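Local coordinates for protein 3-chlorocatechol 1,2-dioxygenase (Rhodococcus opacus, PDB 2BOY) that probably uses a ferric iron to catalyse the intradiol cleavage of catechols, 3-chlorocatechol among them, between their two hydroxylated carbons, at residues I162-Y167 with R188-H193. Residues are numbered along the deposited sequence; the frame is centred on the assembly and turned at random. Where two conformers were deposited one is given.
Sequences IVPAPY and RPAHLH. With FE (Fe (III) ion), chain I; BHO (benzhydroxamic acid), chain J.
At the non-haem ferric site of this intradiol dioxygenase, Tyr167 and Arg188 close a short antiparallel bridge that joins the proline-rich loop 162-167 to the strand carrying two iron ligands. They form a hydrogen-bonded pair: Tyr167 N gives to Arg188 O at 3.1 Å, and Arg188 N returns the bond to Tyr167 O at 2.8 Å. Both side chains leave on the same face of the sheet but part beyond CB, the phenol reaching Tyr78 and the guanidinium a salt bridge with Asp219. Arg188 bends at chi2 and chi3, which lays NH1 over one face of the His191 imidazole, near its rim, and beside the bound benzhydroxamic acid; the approach to its O1 is very short and best treated as doubtful.

Earlier in the loop, Pro164 and Pro166 pack on Ala190, whose CB points toward the loop and lies 3.1 Å from Pro164 O, with Pro164 CG and Pro166 CD each 4.1 Å from Ala190 CB. Pro164 CG also touches Leu192 CD2 (3.9 Å), the two side chains crossing at about a right angle. Between the segments a water donates to Ala165 O and accepts from His191 N, lying over the His191 face opposite Arg188 NH1.

NE2 of His191 and NE2 of His193 bind the iron, with Tyr133 as a further protein ligand; benzhydroxamic acid N is modelled on it too, doubtfully close. The second shell fixes the His191 ring: with CG in the crowded position between backbone N and carbonyl carbon (chi1 56°), ND1 donates to Pro189 O at 2.8 Å, almost in the ring plane and nearly straight at 172°.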
loop_
_atom_site.group_PDB
_atom_site.type_symbol
_atom_site.label_atom_id
_atom_site.label_comp_id
_atom_site.label_asym_id
_atom_site.label_seq_id
_atom_site.Cartn_x
_atom_site.Cartn_y
_atom_site.Cartn_z
ATOM N N ILE A 162 27.726 20.781 11.516
ATOM C CA ILE A 162 27.505 20.347 12.881
ATOM C C ILE A 162 27.150 18.871 12.793
ATOM O O ILE A 162 26.671 18.439 11.752
ATOM C CB ILE A 162 26.409 21.270 13.500
ATOM C CG1 ILE A 162 27.122 22.438 14.209
ATOM C CG2 ILE A 162 25.479 20.539 14.435
ATOM C CD1 ILE A 162 26.323 23.737 14.233
ATOM N N VAL A 163 27.472 18.081 13.816
ATOM C CA VAL A 163 27.065 16.661 13.833
ATOM C C VAL A 163 25.551 16.565 13.906
ATOM O O VAL A 163 24.954 17.087 14.861
ATOM C CB VAL A 163 27.733 15.873 15.000
ATOM C CG1 VAL A 163 27.362 14.397 14.939
ATOM C CG2 VAL A 163 29.257 16.024 14.941
ATOM N N PRO A 164 24.899 15.913 12.914
ATOM C CA PRO A 164 23.444 15.798 12.945
ATOM C C PRO A 164 23.037 14.869 14.087
ATOM O O PRO A 164 23.799 13.978 14.447
ATOM C CB PRO A 164 23.081 15.128 11.575
ATOM C CG PRO A 164 24.347 14.316 11.210
ATOM C CD PRO A 164 25.513 15.174 11.781
ATOM N N ALA A 165 21.857 15.092 14.645
ATOM C CA ALA A 165 21.237 14.141 15.563
ATOM C C ALA A 165 20.587 12.994 14.791
ATOM O O ALA A 165 20.163 13.179 13.661
ATOM C CB ALA A 165 20.151 14.849 16.406
ATOM N N PRO A 166 20.446 11.842 15.435
ATOM C CA PRO A 166 19.533 10.815 14.945
ATOM C C PRO A 166 18.115 11.380 14.862
ATOM O O PRO A 166 17.800 12.350 15.541
ATOM C CB PRO A 166 19.560 9.749 16.045
ATOM C CG PRO A 166 20.768 9.999 16.850
ATOM C CD PRO A 166 21.148 11.441 16.676
ATOM N N TYR A 167 17.294 10.733 14.022
ATOM C CA TYR A 167 15.967 11.170 13.546
ATOM C C TYR A 167 14.936 10.085 13.967
ATOM O O TYR A 167 15.231 8.907 13.764
ATOM C CB TYR A 167 16.033 11.251 11.984
ATOM C CG TYR A 167 14.743 11.686 11.281
ATOM C CD1 TYR A 167 13.897 10.757 10.645
ATOM C CD2 TYR A 167 14.381 13.029 11.237
ATOM C CE1 TYR A 167 12.698 11.175 10.016
ATOM C CE2 TYR A 167 13.205 13.448 10.606
ATOM C CZ TYR A 167 12.362 12.520 10.019
ATOM O OH TYR A 167 11.196 12.960 9.414
ATOM N N ARG A 188 16.343 6.504 12.846
ATOM C CA ARG A 188 17.534 6.394 11.991
ATOM C C ARG A 188 18.753 6.919 12.798
ATOM O O ARG A 188 18.640 7.953 13.471
ATOM C CB ARG A 188 17.365 7.298 10.756
ATOM C CG ARG A 188 16.147 6.957 9.897
ATOM C CD ARG A 188 16.456 7.056 8.381
ATOM N NE ARG A 188 17.564 6.145 8.095
ATOM C CZ ARG A 188 18.596 6.404 7.306
ATOM N NH1 ARG A 188 18.696 7.579 6.674
ATOM N NH2 ARG A 188 19.553 5.489 7.210
ATOM N N PRO A 189 19.914 6.275 12.662
ATOM C CA PRO A 189 21.146 6.795 13.276
ATOM C C PRO A 189 21.491 8.097 12.543
ATOM O O PRO A 189 20.953 8.325 11.430
ATOM C CB PRO A 189 22.186 5.719 12.966
ATOM C CG PRO A 189 21.717 5.134 11.659
ATOM C CD PRO A 189 20.172 5.067 11.832
ATOM N N ALA A 190 22.343 8.932 13.134
ATOM C CA ALA A 190 22.720 10.241 12.532
ATOM C C ALA A 190 23.443 10.027 11.233
ATOM O O ALA A 190 24.221 9.100 11.156
ATOM C CB ALA A 190 23.635 10.989 13.495
ATOM N N HIS A 191 23.213 10.883 10.231
ATOM C CA HIS A 191 23.821 10.671 8.899
ATOM C C HIS A 191 23.893 11.961 8.062
ATOM O O HIS A 191 23.115 12.903 8.270
ATOM C CB HIS A 191 23.014 9.600 8.117
ATOM C CG HIS A 191 21.566 9.943 7.989
ATOM N ND1 HIS A 191 20.635 9.635 8.952
ATOM C CD2 HIS A 191 20.914 10.657 7.043
ATOM C CE1 HIS A 191 19.459 10.129 8.593
ATOM N NE2 HIS A 191 19.599 10.738 7.421
ATOM N N LEU A 192 24.816 11.966 7.094
ATOM C CA LEU A 192 24.949 13.002 6.103
ATOM C C LEU A 192 24.550 12.339 4.793
ATOM O O LEU A 192 25.058 11.238 4.513
ATOM C CB LEU A 192 26.405 13.451 5.996
ATOM C CG LEU A 192 27.044 13.885 7.323
ATOM C CD1 LEU A 192 28.474 14.336 7.042
ATOM C CD2 LEU A 192 26.185 15.073 7.846
ATOM N N HIS A 193 23.661 12.997 4.035
ATOM C CA HIS A 193 23.180 12.506 2.689
ATOM C C HIS A 193 24.030 13.139 1.595
ATOM O O HIS A 193 24.339 14.319 1.694
ATOM C CB HIS A 193 21.769 13.002 2.423
ATOM C CG HIS A 193 20.693 12.281 3.190
ATOM N ND1 HIS A 193 20.160 11.094 2.745
ATOM C CD2 HIS A 193 20.016 12.599 4.330
ATOM C CE1 HIS A 193 19.230 10.685 3.595
ATOM N NE2 HIS A 193 19.135 11.574 4.573
HETATM FE FE FE I . 17.988 11.501 6.425
HETATM C C1 BHO J . 15.152 8.978 5.599
HETATM C C2 BHO J . 15.088 7.651 4.955
HETATM C C3 BHO J . 13.897 6.927 5.032
HETATM C C4 BHO J . 12.809 7.469 5.735
HETATM C C5 BHO J . 12.887 8.711 6.342
HETATM C C6 BHO J . 14.058 9.469 6.291
HETATM C C BHO J . 16.430 9.752 5.511
HETATM O O1 BHO J . 17.430 9.121 5.400
HETATM N N BHO J . 16.558 11.061 5.594
HETATM O O2 BHO J . 15.869 11.876 4.960
HETATM O O HOH W 1 20.785 12.505 11.050
#